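Local coordinates for benzoylformate decarboxylase (Mycobacterium smegmatis, PDB 4Q9D), which is a thiamine pyrophosphate enzyme with N- and C-terminal cofactor-binding domains around a central domain, and holds a magnesium ion, at residues 209-214 with 271-276; 232-237 with 277-282; 371-376 with 426-431; 415-420 with 448-453. All blocks are in the same frame, centred on the assembly; numbering follows the deposited sequence.

Interaction 1 of 4, residues 209-214 with 271-276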
loop_
_atom_site.group_PDB
_atom_site.type_symbol
_atom_site.label_atom_id
_atom_site.label_comp_id
_atom_site.label_asym_id
_atom_site.label_seq_id
_atom_site.Cartn_x
_atom_site.Cartn_y
_atom_site.Cartn_z
ATOM N N PRO B 209 -4.045 -10.218 -28.448
ATOM C CA PRO B 209 -2.721 -10.747 -28.086
ATOM C C PRO B 209 -2.726 -12.029 -27.229
ATOM O O PRO B 209 -1.730 -12.752 -27.290
ATOM C CB PRO B 209 -2.098 -9.608 -27.277
ATOM C CG PRO B 209 -2.774 -8.335 -27.825
ATOM C CD PRO B 209 -4.193 -8.776 -28.147
ATOM N N GLU B 210 -3.773 -12.306 -26.442
ATOM C CA GLU B 210 -3.747 -13.511 -25.603
ATOM C C GLU B 210 -3.684 -14.748 -26.464
ATOM O O GLU B 210 -3.225 -15.805 -26.019
ATOM C CB GLU B 210 -4.971 -13.616 -24.699
ATOM C CG GLU B 210 -5.059 -12.559 -23.616
ATOM C CD GLU B 210 -6.235 -12.837 -22.689
ATOM O OE1 GLU B 210 -7.182 -12.042 -22.681
ATOM O OE2 GLU B 210 -6.224 -13.872 -22.000
ATOM N N VAL B 211 -4.169 -14.633 -27.695
ATOM C CA VAL B 211 -4.258 -15.810 -28.571
ATOM C C VAL B 211 -2.872 -16.274 -28.965
ATOM O O VAL B 211 -2.536 -17.446 -28.809
ATOM C CB VAL B 211 -5.194 -15.539 -29.792
ATOM C CG1 VAL B 211 -5.183 -16.695 -30.770
ATOM C CG2 VAL B 211 -6.609 -15.300 -29.289
ATOM N N ASP B 212 -2.047 -15.348 -29.435
ATOM C CA ASP B 212 -0.668 -15.687 -29.767
ATOM C C ASP B 212 0.100 -16.162 -28.509
ATOM O O ASP B 212 0.851 -17.128 -28.568
ATOM C CB ASP B 212 0.058 -14.495 -30.422
ATOM C CG ASP B 212 1.306 -14.918 -31.182
ATOM O OD1 ASP B 212 1.238 -15.957 -31.875
ATOM O OD2 ASP B 212 2.355 -14.241 -31.075
ATOM N N ARG B 213 -0.110 -15.513 -27.364
ATOM C CA ARG B 213 0.600 -15.918 -26.142
ATOM C C ARG B 213 0.176 -17.302 -25.663
ATOM O O ARG B 213 0.965 -17.996 -25.048
ATOM C CB ARG B 213 0.452 -14.879 -25.026
ATOM C CG ARG B 213 1.089 -13.553 -25.373
ATOM C CD ARG B 213 1.274 -12.636 -24.147
ATOM N NE ARG B 213 2.163 -11.513 -24.483
ATOM C CZ ARG B 213 1.757 -10.248 -24.608
ATOM N NH1 ARG B 213 0.482 -9.918 -24.415
ATOM N NH2 ARG B 213 2.631 -9.300 -24.920
ATOM N N ALA B 214 -1.062 -17.711 -25.961
ATOM C CA ALA B 214 -1.480 -19.081 -25.661
ATOM C C ALA B 214 -1.009 -20.125 -26.697
ATOM O O ALA B 214 -1.278 -21.309 -26.528
ATOM C CB ALA B 214 -2.992 -19.172 -25.478
ATOM N N VAL B 271 -17.630 -10.870 -31.176
ATOM C CA VAL B 271 -17.018 -11.881 -30.341
ATOM C C VAL B 271 -15.554 -11.521 -30.083
ATOM O O VAL B 271 -14.735 -11.551 -30.993
ATOM C CB VAL B 271 -17.091 -13.246 -30.996
ATOM C CG1 VAL B 271 -16.481 -14.284 -30.063
ATOM C CG2 VAL B 271 -18.566 -13.585 -31.339
ATOM N N VAL B 272 -15.238 -11.159 -28.847
ATOM C CA VAL B 272 -13.887 -10.706 -28.521
ATOM C C VAL B 272 -13.117 -11.751 -27.724
ATOM O O VAL B 272 -13.452 -12.035 -26.563
ATOM C CB VAL B 272 -13.922 -9.396 -27.708
ATOM C CG1 VAL B 272 -12.486 -8.943 -27.431
ATOM C CG2 VAL B 272 -14.724 -8.316 -28.481
ATOM N N VAL B 273 -12.088 -12.311 -28.341
ATOM C CA VAL B 273 -11.329 -13.388 -27.724
ATOM C C VAL B 273 -9.924 -12.910 -27.519
ATOM O O VAL B 273 -9.232 -12.590 -28.472
ATOM C CB VAL B 273 -11.306 -14.676 -28.597
ATOM C CG1 VAL B 273 -10.574 -15.794 -27.870
ATOM C CG2 VAL B 273 -12.726 -15.128 -28.936
ATOM N N GLY B 274 -9.491 -12.814 -26.267
ATOM C CA GLY B 274 -8.089 -12.502 -26.038
ATOM C C GLY B 274 -7.638 -11.086 -26.292
ATOM O O GLY B 274 -6.430 -10.835 -26.379
ATOM N N ALA B 275 -8.604 -10.170 -26.395
ATOM C CA ALA B 275 -8.367 -8.717 -26.489
ATOM C C ALA B 275 -9.187 -8.040 -25.401
ATOM O O ALA B 275 -10.204 -8.578 -24.951
ATOM C CB ALA B 275 -8.791 -8.155 -27.885
ATOM N N GLU B 276 -8.742 -6.867 -24.977
ATOM C CA GLU B 276 -9.492 -6.026 -24.050
ATOM C C GLU B 276 -10.738 -5.507 -24.740
ATOM O O GLU B 276 -10.830 -5.494 -25.969
ATOM C CB GLU B 276 -8.605 -4.850 -23.583
ATOM C CG GLU B 276 -7.379 -5.376 -22.850
ATOM C CD GLU B 276 -6.151 -4.501 -22.915
ATOM O OE1 GLU B 276 -6.228 -3.347 -23.404
ATOM O OE2 GLU B 276 -5.094 -4.990 -22.442
#
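Glu210 donates its backbone N-H to the carbonyl of Gly274, joining helix 209-213 to the turn that follows strand 269-273 in the Rossmann-like central domain. The bond from Glu210 N to Gly274 O is 3.0 Å long and almost straight (167° at the hydrogen), and the donor lies in the carbonyl plane on a lone pair. The same oxygen also meets the preceding residue: Pro209 N is 3.2 Å from Gly274 O but has no hydrogen to give, and the ring carbon Pro209 CD lies 3.5 Å from Gly274 O. The Glu210 side chain lies against Gly274: its CG is anti to the carbonyl carbon (chi1 -67°), and both Glu210 CB (3.6 Å) and Glu210 OE1 (3.5 Å) approach Gly274 CA. Having no side chain, Gly274 lets the helix come this near, and its positive phi of 74° turns the chain out of the strand. Further outward, the Glu210 carboxylate is held by Thr299 OG1 at OE1 and by Ala300 N at OE2, which fixes its extended chain beside the glycine. Val318 of helix 318-328 packs on Glu210, Val211 and Val273 alike. Strands 203-207 and 269-273 are neighbours in the parallel 3-2-1-4-5-6 sheet, and the chain leaves them toward opposite halves of that order. The contact therefore bridges the C-terminal ends of the two strands at the topological switch point of the fold. Beside the polar bond, the apolar link is a single branch pair, Val211 CG2 lying 4.2 Å from Val273 CG1.

Interaction 2 of 4, residues 232-237 with 277-282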
loop_
_atom_site.group_PDB
_atom_site.type_symbol
_atom_site.label_atom_id
_atom_site.label_comp_id
_atom_site.label_asym_id
_atom_site.label_seq_id
_atom_site.Cartn_x
_atom_site.Cartn_y
_atom_site.Cartn_z
ATOM N N HIS B 232 -11.010 -8.912 -36.825
ATOM C CA HIS B 232 -10.154 -7.779 -36.470
ATOM C C HIS B 232 -9.061 -8.157 -35.480
ATOM O O HIS B 232 -9.204 -9.116 -34.729
ATOM C CB HIS B 232 -10.991 -6.662 -35.861
ATOM C CG HIS B 232 -11.748 -5.850 -36.868
ATOM N ND1 HIS B 232 -11.185 -4.778 -37.535
ATOM C CD2 HIS B 232 -13.029 -5.929 -37.303
ATOM C CE1 HIS B 232 -12.091 -4.219 -38.314
ATOM N NE2 HIS B 232 -13.215 -4.905 -38.201
ATOM N N ALA B 233 -7.976 -7.401 -35.475
ATOM C CA ALA B 233 -6.980 -7.530 -34.428
ATOM C C ALA B 233 -7.188 -6.401 -33.416
ATOM O O ALA B 233 -7.938 -5.459 -33.663
ATOM C CB ALA B 233 -5.562 -7.461 -35.008
ATOM N N SER B 234 -6.502 -6.487 -32.282
ATOM C CA SER B 234 -6.509 -5.412 -31.303
ATOM C C SER B 234 -5.896 -4.157 -31.897
ATOM O O SER B 234 -4.965 -4.232 -32.707
ATOM C CB SER B 234 -5.667 -5.817 -30.070
ATOM O OG SER B 234 -5.584 -4.753 -29.119
ATOM N N ALA B 235 -6.401 -2.999 -31.492
ATOM C CA ALA B 235 -5.655 -1.762 -31.727
ATOM C C ALA B 235 -4.363 -1.833 -30.905
ATOM O O ALA B 235 -4.318 -2.488 -29.851
ATOM C CB ALA B 235 -6.499 -0.537 -31.283
ATOM N N LEU B 236 -3.316 -1.166 -31.358
ATOM C CA LEU B 236 -2.127 -1.047 -30.528
ATOM C C LEU B 236 -1.666 -2.407 -29.982
ATOM O O LEU B 236 -1.456 -2.567 -28.767
ATOM C CB LEU B 236 -2.434 -0.084 -29.371
ATOM C CG LEU B 236 -2.886 1.322 -29.794
ATOM C CD1 LEU B 236 -3.732 1.972 -28.694
ATOM C CD2 LEU B 236 -1.661 2.215 -30.155
ATOM N N PRO B 237 -1.525 -3.396 -30.868
ATOM C CA PRO B 237 -1.235 -4.765 -30.444
ATOM C C PRO B 237 0.177 -4.898 -29.889
ATOM O O PRO B 237 1.098 -4.324 -30.471
ATOM C CB PRO B 237 -1.341 -5.542 -31.771
ATOM C CG PRO B 237 -0.819 -4.560 -32.773
ATOM C CD PRO B 237 -1.513 -3.279 -32.340
ATOM N N VAL B 277 -11.698 -5.085 -23.937
ATOM C CA VAL B 277 -12.891 -4.436 -24.429
ATOM C C VAL B 277 -12.898 -3.017 -23.892
ATOM O O VAL B 277 -13.355 -2.812 -22.775
ATOM C CB VAL B 277 -14.163 -5.184 -23.936
ATOM C CG1 VAL B 277 -15.447 -4.427 -24.354
ATOM C CG2 VAL B 277 -14.180 -6.588 -24.480
ATOM N N PHE B 278 -12.326 -2.042 -24.610
ATOM C CA PHE B 278 -11.438 -2.230 -25.746
ATOM C C PHE B 278 -10.190 -1.424 -25.440
ATOM O O PHE B 278 -10.224 -0.521 -24.616
ATOM C CB PHE B 278 -12.025 -1.659 -27.048
ATOM C CG PHE B 278 -13.151 -2.468 -27.628
ATOM C CD1 PHE B 278 -12.890 -3.581 -28.405
ATOM C CD2 PHE B 278 -14.470 -2.103 -27.407
ATOM C CE1 PHE B 278 -13.942 -4.332 -28.961
ATOM C CE2 PHE B 278 -15.542 -2.846 -27.956
ATOM C CZ PHE B 278 -15.266 -3.962 -28.734
ATOM N N ARG B 279 -9.096 -1.724 -26.120
ATOM C CA ARG B 279 -7.880 -0.968 -25.896
ATOM C C ARG B 279 -8.014 0.416 -26.526
ATOM O O ARG B 279 -7.614 0.611 -27.670
ATOM C CB ARG B 279 -6.691 -1.695 -26.512
ATOM C CG ARG B 279 -5.322 -1.055 -26.201
ATOM C CD ARG B 279 -4.224 -2.055 -26.503
ATOM N NE ARG B 279 -4.177 -3.120 -25.496
ATOM C CZ ARG B 279 -3.207 -4.032 -25.421
ATOM N NH1 ARG B 279 -2.226 -4.053 -26.316
ATOM N NH2 ARG B 279 -3.236 -4.951 -24.477
ATOM N N TYR B 280 -8.580 1.364 -25.787
ATOM C CA TYR B 280 -8.735 2.735 -26.267
ATOM C C TYR B 280 -7.548 3.560 -25.812
ATOM O O TYR B 280 -7.020 3.323 -24.746
ATOM C CB TYR B 280 -9.970 3.391 -25.649
ATOM C CG TYR B 280 -11.314 2.714 -25.923
ATOM C CD1 TYR B 280 -11.838 2.609 -27.222
ATOM C CD2 TYR B 280 -12.080 2.252 -24.872
ATOM C CE1 TYR B 280 -13.077 2.007 -27.445
ATOM C CE2 TYR B 280 -13.321 1.674 -25.072
ATOM C CZ TYR B 280 -13.821 1.563 -26.360
ATOM O OH TYR B 280 -15.066 1.016 -26.524
ATOM N N TYR B 281 -7.146 4.504 -26.665
ATOM C CA TYR B 281 -6.028 5.406 -26.412
ATOM C C TYR B 281 -6.538 6.840 -26.275
ATOM O O TYR B 281 -6.941 7.249 -25.187
ATOM C CB TYR B 281 -4.998 5.316 -27.538
ATOM C CG TYR B 281 -3.648 5.900 -27.184
ATOM C CD1 TYR B 281 -3.412 6.444 -25.929
ATOM C CD2 TYR B 281 -2.610 5.906 -28.107
ATOM C CE1 TYR B 281 -2.180 6.978 -25.601
ATOM C CE2 TYR B 281 -1.375 6.438 -27.788
ATOM C CZ TYR B 281 -1.166 6.972 -26.535
ATOM O OH TYR B 281 0.063 7.503 -26.213
ATOM N N PRO B 282 -6.534 7.605 -27.368
ATOM C CA PRO B 282 -7.103 8.965 -27.294
ATOM C C PRO B 282 -8.608 8.930 -27.058
ATOM O O PRO B 282 -9.273 7.921 -27.353
ATOM C CB PRO B 282 -6.808 9.562 -28.669
ATOM C CG PRO B 282 -6.627 8.370 -29.597
ATOM C CD PRO B 282 -6.222 7.189 -28.753
#
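Arg279 presents its guanidinium edge to Leu236 O, which lies only 3° out of the group's plane, while Ser234 OG sits over one face. This flat group joins two connections of the Rossmann-like central domain, the loops that follow strands 231-233 and 269-273. The bond from Arg279 NH1 to Leu236 O measures 3.0 Å and bends to 153° at the hydrogen. The donor is tilted from the Leu236 carbonyl plane. The Arg279 chain turns at chi3 (-73°), which brings NE out of the line of the carbons. Arg279 CD meanwhile rests 3.4 Å from Ala235 O, so aliphatic and polar parts of one side chain both lie against the 235-236 backbone. Salt bridges to Glu276 at NH2 and Asp238 at NH1 restrain the guanidinium further and probably offset its charge.

The second flat group, the Tyr281 ring, belongs to a side chain that crosses Leu236 at about a right angle. Leu236 CD1 touches Tyr281 CB at 3.8 Å and lies oblique to the ring. The ring also packs edge-to-face with Tyr112 of the second subunit, and its hydroxyl bonds to Ser29 of that subunit, placing the contact at a subunit interface. Arg279 itself is the centre of an inverse gamma turn, closed by a weak bond from Tyr280 N to Phe278 O. On the opposing loop, Ser234 OG donates to Ala235 O over 2.7 Å.

Interaction 3 of 4, residues 371-376 with 426-431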
loop_
_atom_site.group_PDB
_atom_site.type_symbol
_atom_site.label_atom_id
_atom_site.label_comp_id
_atom_site.label_asym_id
_atom_site.label_seq_id
_atom_site.Cartn_x
_atom_site.Cartn_y
_atom_site.Cartn_z
ATOM N N ASP B 371 10.575 -15.682 -42.191
ATOM C CA ASP B 371 10.447 -16.181 -40.820
ATOM C C ASP B 371 11.030 -15.223 -39.777
ATOM O O ASP B 371 11.186 -15.606 -38.630
ATOM C CB ASP B 371 11.136 -17.545 -40.666
ATOM C CG ASP B 371 12.628 -17.475 -40.957
ATOM O OD1 ASP B 371 13.087 -16.417 -41.457
ATOM O OD2 ASP B 371 13.349 -18.472 -40.702
ATOM N N ALA B 372 11.369 -13.997 -40.169
ATOM C CA ALA B 372 11.901 -13.025 -39.220
ATOM C C ALA B 372 10.854 -12.594 -38.185
ATOM O O ALA B 372 9.652 -12.586 -38.458
ATOM C CB ALA B 372 12.462 -11.796 -39.959
ATOM N N ALA B 373 11.313 -12.231 -36.991
ATOM C CA ALA B 373 10.422 -11.613 -36.003
ATOM C C ALA B 373 10.515 -10.100 -36.161
ATOM O O ALA B 373 11.584 -9.545 -36.441
ATOM C CB ALA B 373 10.810 -12.028 -34.589
ATOM N N VAL B 374 9.395 -9.425 -35.992
ATOM C CA VAL B 374 9.403 -7.979 -36.052
ATOM C C VAL B 374 9.159 -7.424 -34.642
ATOM O O VAL B 374 8.224 -7.868 -33.970
ATOM C CB VAL B 374 8.317 -7.449 -37.033
ATOM C CG1 VAL B 374 8.118 -5.924 -36.856
ATOM C CG2 VAL B 374 8.714 -7.772 -38.484
ATOM N N VAL B 375 10.001 -6.480 -34.196
ATOM C CA VAL B 375 9.743 -5.734 -32.951
ATOM C C VAL B 375 9.432 -4.289 -33.330
ATOM O O VAL B 375 10.178 -3.683 -34.094
ATOM C CB VAL B 375 10.953 -5.769 -31.981
ATOM C CG1 VAL B 375 10.684 -4.887 -30.766
ATOM C CG2 VAL B 375 11.228 -7.192 -31.541
ATOM N N MET B 376 8.339 -3.734 -32.804
ATOM C CA MET B 376 7.881 -2.419 -33.258
ATOM C C MET B 376 7.895 -1.414 -32.121
ATOM O O MET B 376 7.325 -1.667 -31.063
ATOM C CB MET B 376 6.430 -2.510 -33.778
ATOM C CG MET B 376 5.808 -1.124 -34.102
ATOM S SD MET B 376 6.650 -0.356 -35.537
ATOM C CE MET B 376 5.355 0.764 -36.108
ATOM N N ARG B 426 16.466 -17.446 -36.554
ATOM C CA ARG B 426 15.774 -16.418 -37.319
ATOM C C ARG B 426 16.365 -15.100 -36.927
ATOM O O ARG B 426 17.149 -15.005 -35.955
ATOM C CB ARG B 426 14.265 -16.434 -37.051
ATOM C CG ARG B 426 13.879 -15.882 -35.688
ATOM C CD ARG B 426 12.370 -15.855 -35.470
ATOM N NE ARG B 426 12.098 -15.604 -34.065
ATOM C CZ ARG B 426 10.888 -15.531 -33.528
ATOM N NH1 ARG B 426 9.803 -15.703 -34.271
ATOM N NH2 ARG B 426 10.764 -15.282 -32.236
ATOM N N THR B 427 16.004 -14.089 -37.698
ATOM C CA THR B 427 16.487 -12.755 -37.454
ATOM C C THR B 427 15.380 -11.945 -36.796
ATOM O O THR B 427 14.189 -12.169 -37.035
ATOM C CB THR B 427 17.014 -12.076 -38.751
ATOM O OG1 THR B 427 18.128 -12.822 -39.248
ATOM C CG2 THR B 427 17.506 -10.648 -38.475
ATOM N N VAL B 428 15.795 -11.043 -35.918
ATOM C CA VAL B 428 14.884 -10.077 -35.326
ATOM C C VAL B 428 15.119 -8.738 -35.999
ATOM O O VAL B 428 16.253 -8.229 -36.039
ATOM C CB VAL B 428 15.100 -9.926 -33.801
ATOM C CG1 VAL B 428 14.190 -8.791 -33.246
ATOM C CG2 VAL B 428 14.793 -11.230 -33.110
ATOM N N VAL B 429 14.047 -8.184 -36.545
ATOM C CA VAL B 429 14.095 -6.866 -37.161
ATOM C C VAL B 429 13.266 -5.923 -36.290
ATOM O O VAL B 429 12.068 -6.121 -36.095
ATOM C CB VAL B 429 13.520 -6.905 -38.586
ATOM C CG1 VAL B 429 13.453 -5.469 -39.194
ATOM C CG2 VAL B 429 14.350 -7.873 -39.445
ATOM N N ALA B 430 13.920 -4.905 -35.759
ATOM C CA ALA B 430 13.286 -3.988 -34.839
ATOM C C ALA B 430 13.252 -2.632 -35.501
ATOM O O ALA B 430 14.295 -2.083 -35.845
ATOM C CB ALA B 430 14.085 -3.930 -33.485
ATOM N N THR B 431 12.057 -2.090 -35.689
ATOM C CA THR B 431 11.952 -0.756 -36.254
ATOM C C THR B 431 11.601 0.209 -35.128
ATOM O O THR B 431 10.512 0.135 -34.545
ATOM C CB THR B 431 10.919 -0.696 -37.415
ATOM O OG1 THR B 431 9.618 -1.001 -36.903
ATOM C CG2 THR B 431 11.292 -1.724 -38.517
HETATM O O HOH W 1 14.846 -14.612 -40.209
HETATM O O HOH W 2 9.301 -16.324 -36.986
#
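Ala373 CB lies 3.6 Å above the plane of the Arg426 guanidinium, over its centre. The pair marks the entry to two parallel neighbouring strands in the alpha/beta sheet of the C-terminal cofactor-binding domain; the axes of segments 373-376 and 428-431 differ by 21°. Arg426 CG takes the crowded position between backbone N and carbonyl carbon (chi1 73°), and the chain then runs extended to NE, where Asp419 forms a salt bridge. Water 2 lies in the guanidinium plane, accepting from Arg426 NH1 and donating to Asp371 O. Water 1 joins Asp371 OD1 to Thr427 N.

Four backbone bonds set the parallel pairing: Ala373 N to Thr427 O, Val429 N to Ala373 O, Val375 N to Val429 O and Thr431 N to Val375 O. The second of these is nearly linear, 2.8 Å from Val429 N to Ala373 O and 177° at the hydrogen.

On the face packed by helix 408-421, Val375 and Val428 cross obliquely with Val375 CG2 3.8 Å from Val428 CG1, and Val375 CB meets Ala430 CB at 3.9 Å. Strand 428-433 runs on to the magnesium ligand Asp434, and Met376's side chain is about 11 Å from the ion. The other face carries Val374, Met376, Val429 and Thr431 beneath helices 357-367 and 382-388. On this face Met376 SD comes within 3.3 Å of Thr431 OG1, the hydroxyl being bonded to Tyr361 OH.

Interaction 4 of 4, residues 415-420 with 448-453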
loop_
_atom_site.group_PDB
_atom_site.type_symbol
_atom_site.label_atom_id
_atom_site.label_comp_id
_atom_site.label_asym_id
_atom_site.label_seq_id
_atom_site.Cartn_x
_atom_site.Cartn_y
_atom_site.Cartn_z
ATOM N N ILE B 415 14.374 -11.420 -27.006
ATOM C CA ILE B 415 13.769 -12.334 -27.971
ATOM C C ILE B 415 14.836 -13.128 -28.724
ATOM O O ILE B 415 14.714 -14.338 -28.902
ATOM C CB ILE B 415 12.866 -11.564 -28.979
ATOM C CG1 ILE B 415 11.598 -11.051 -28.267
ATOM C CG2 ILE B 415 12.485 -12.471 -30.160
ATOM C CD1 ILE B 415 11.002 -9.745 -28.918
ATOM N N ALA B 416 15.898 -12.453 -29.152
ATOM C CA ALA B 416 16.959 -13.164 -29.877
ATOM C C ALA B 416 17.705 -14.158 -28.971
ATOM O O ALA B 416 18.035 -15.269 -29.405
ATOM C CB ALA B 416 17.928 -12.180 -30.530
ATOM N N LEU B 417 17.950 -13.777 -27.713
ATOM C CA LEU B 417 18.523 -14.720 -26.741
ATOM C C LEU B 417 17.581 -15.892 -26.571
ATOM O O LEU B 417 18.016 -17.033 -26.478
ATOM C CB LEU B 417 18.760 -14.053 -25.383
ATOM C CG LEU B 417 19.960 -13.118 -25.347
ATOM C CD1 LEU B 417 19.910 -12.188 -24.116
ATOM C CD2 LEU B 417 21.248 -13.939 -25.370
ATOM N N GLY B 418 16.283 -15.601 -26.536
ATOM C CA GLY B 418 15.282 -16.648 -26.421
ATOM C C GLY B 418 15.299 -17.589 -27.609
ATOM O O GLY B 418 15.278 -18.801 -27.424
ATOM N N ASP B 419 15.313 -17.037 -28.825
ATOM C CA ASP B 419 15.371 -17.856 -30.044
ATOM C C ASP B 419 16.585 -18.790 -29.985
ATOM O O ASP B 419 16.479 -19.970 -30.285
ATOM C CB ASP B 419 15.480 -16.983 -31.303
ATOM C CG ASP B 419 14.216 -16.219 -31.596
ATOM O OD1 ASP B 419 13.161 -16.590 -31.032
ATOM O OD2 ASP B 419 14.269 -15.254 -32.400
ATOM N N ARG B 420 17.733 -18.254 -29.578
ATOM C CA ARG B 420 18.944 -19.061 -29.508
ATOM C C ARG B 420 18.817 -20.174 -28.455
ATOM O O ARG B 420 19.172 -21.312 -28.733
ATOM C CB ARG B 420 20.181 -18.188 -29.267
ATOM C CG ARG B 420 21.423 -18.974 -28.887
ATOM C CD ARG B 420 22.601 -18.049 -28.632
ATOM N NE ARG B 420 22.934 -17.188 -29.783
ATOM C CZ ARG B 420 23.813 -16.186 -29.711
ATOM N NH1 ARG B 420 24.401 -15.912 -28.550
ATOM N NH2 ARG B 420 24.098 -15.436 -30.773
ATOM N N ALA B 448 25.507 -6.827 -28.828
ATOM C CA ALA B 448 26.835 -6.984 -29.415
ATOM C C ALA B 448 27.642 -8.007 -28.633
ATOM O O ALA B 448 28.264 -8.876 -29.235
ATOM C CB ALA B 448 27.565 -5.664 -29.489
ATOM N N GLN B 449 27.589 -7.941 -27.299
ATOM C CA GLN B 449 28.280 -8.922 -26.452
ATOM C C GLN B 449 27.878 -10.368 -26.743
ATOM O O GLN B 449 28.704 -11.265 -26.637
ATOM C CB GLN B 449 28.051 -8.605 -24.953
ATOM C CG GLN B 449 28.773 -7.330 -24.500
ATOM C CD GLN B 449 30.294 -7.478 -24.648
ATOM O OE1 GLN B 449 30.885 -8.339 -24.027
ATOM N NE2 GLN B 449 30.907 -6.646 -25.473
ATOM N N HIS B 450 26.605 -10.607 -27.066
ATOM C CA HIS B 450 26.153 -11.973 -27.343
ATOM C C HIS B 450 26.011 -12.267 -28.834
ATOM O O HIS B 450 25.482 -13.320 -29.204
ATOM C CB HIS B 450 24.842 -12.285 -26.612
ATOM C CG HIS B 450 24.977 -12.248 -25.127
ATOM N ND1 HIS B 450 25.063 -13.387 -24.366
ATOM C CD2 HIS B 450 25.097 -11.206 -24.271
ATOM C CE1 HIS B 450 25.222 -13.054 -23.095
ATOM N NE2 HIS B 450 25.249 -11.738 -23.011
ATOM N N LYS B 451 26.487 -11.339 -29.670
ATOM C CA LYS B 451 26.472 -11.501 -31.125
ATOM C C LYS B 451 25.098 -11.938 -31.624
ATOM O O LYS B 451 24.973 -12.939 -32.313
ATOM C CB LYS B 451 27.524 -12.523 -31.551
ATOM C CG LYS B 451 28.972 -12.070 -31.309
ATOM C CD LYS B 451 29.917 -13.236 -31.622
ATOM C CE LYS B 451 31.370 -12.850 -31.445
ATOM N NZ LYS B 451 31.652 -12.489 -30.036
ATOM N N LEU B 452 24.062 -11.193 -31.260
ATOM C CA LEU B 452 22.711 -11.592 -31.616
ATOM C C LEU B 452 22.341 -11.135 -33.043
ATOM O O LEU B 452 22.766 -10.060 -33.482
ATOM C CB LEU B 452 21.731 -11.045 -30.568
ATOM C CG LEU B 452 21.982 -11.619 -29.167
ATOM C CD1 LEU B 452 21.191 -10.846 -28.094
ATOM C CD2 LEU B 452 21.609 -13.084 -29.158
ATOM N N PRO B 453 21.551 -11.952 -33.771
ATOM C CA PRO B 453 21.113 -11.553 -35.117
ATOM C C PRO B 453 19.931 -10.604 -35.015
ATOM O O PRO B 453 18.768 -10.970 -35.257
ATOM C CB PRO B 453 20.694 -12.880 -35.775
ATOM C CG PRO B 453 20.171 -13.700 -34.590
ATOM C CD PRO B 453 21.066 -13.300 -33.397
HETATM O O HOH W 3 24.269 -16.414 -25.757
#
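Arg420, from helix 408-421, grips His450 O at the end of helix 443-449 and supplies the polar part of the contact. Its two terminal nitrogens hold this one carbonyl oxygen end-on: Arg420 NH1 is 2.9 Å from His450 O, and Arg420 NH2 lies 3.0 Å from it. Both bonds bend at the hydrogen, to 143° and 139°, as expected when two donors converge on one acceptor. A weak third bond runs 3.1 Å from Arg420 NH2 to Lys451 O. Both oxygens lie near the guanidinium plane; the Arg420 chain is bent at chi3 (-58°), which turns NE aside from the line of the carbons. Water 3 also sits at the edge of the group, accepting from Arg420 NH1.

The gripped carbonyls belong to a Schellman motif. Lys451, with positive phi, is its C-prime residue, and Lys451 N bonds to Ala448 O while Leu452 N reaches one residue further back.

Apolar contacts come from Ala416, Leu417 and Leu452, all buried. Leu452 crosses Leu417 at about a right angle, with Leu452 CD1 3.8 Å from Leu417 CG. Leu452 CB packs 4.0 Å from Ala416 CB. Leu452 CD2 lies over one face of the Arg420 guanidinium, offset toward its rim. Leu417 CD2 comes 4.0 Å from His450 ND1, oblique to the imidazole.

A helix C-terminus gathers carbonyl groups with partial negative charge. The solvent-exposed arginine probably offsets that charge at His450 O and Lys451 O, while buried Leu452 packs the same turn against Ala416 and Leu417.

Overall arrangement
Interactions 1 and 2 both serve the central domain and touch one another, Pro209 CD packing 3.8 Å from Ser234 CB; interactions 3 and 4 belong together in the C-terminal domain. Interactions 1 and 3 are buried, the first one backbone bond at a tight glycine turn, the second a regular strand pairing with apolar packing around it. Interactions 2 and 4 are partly buried, and in each an arginine donates to backbone carbonyl oxygen, one in 2, beside a subunit interface, and two in 4, at a helix end. Asp419 and Pro453, in the segments of interaction 4, tie it to interaction 3 through Arg426 and Val428. The centres of interactions 2 and 4 stand about 30 Å apart.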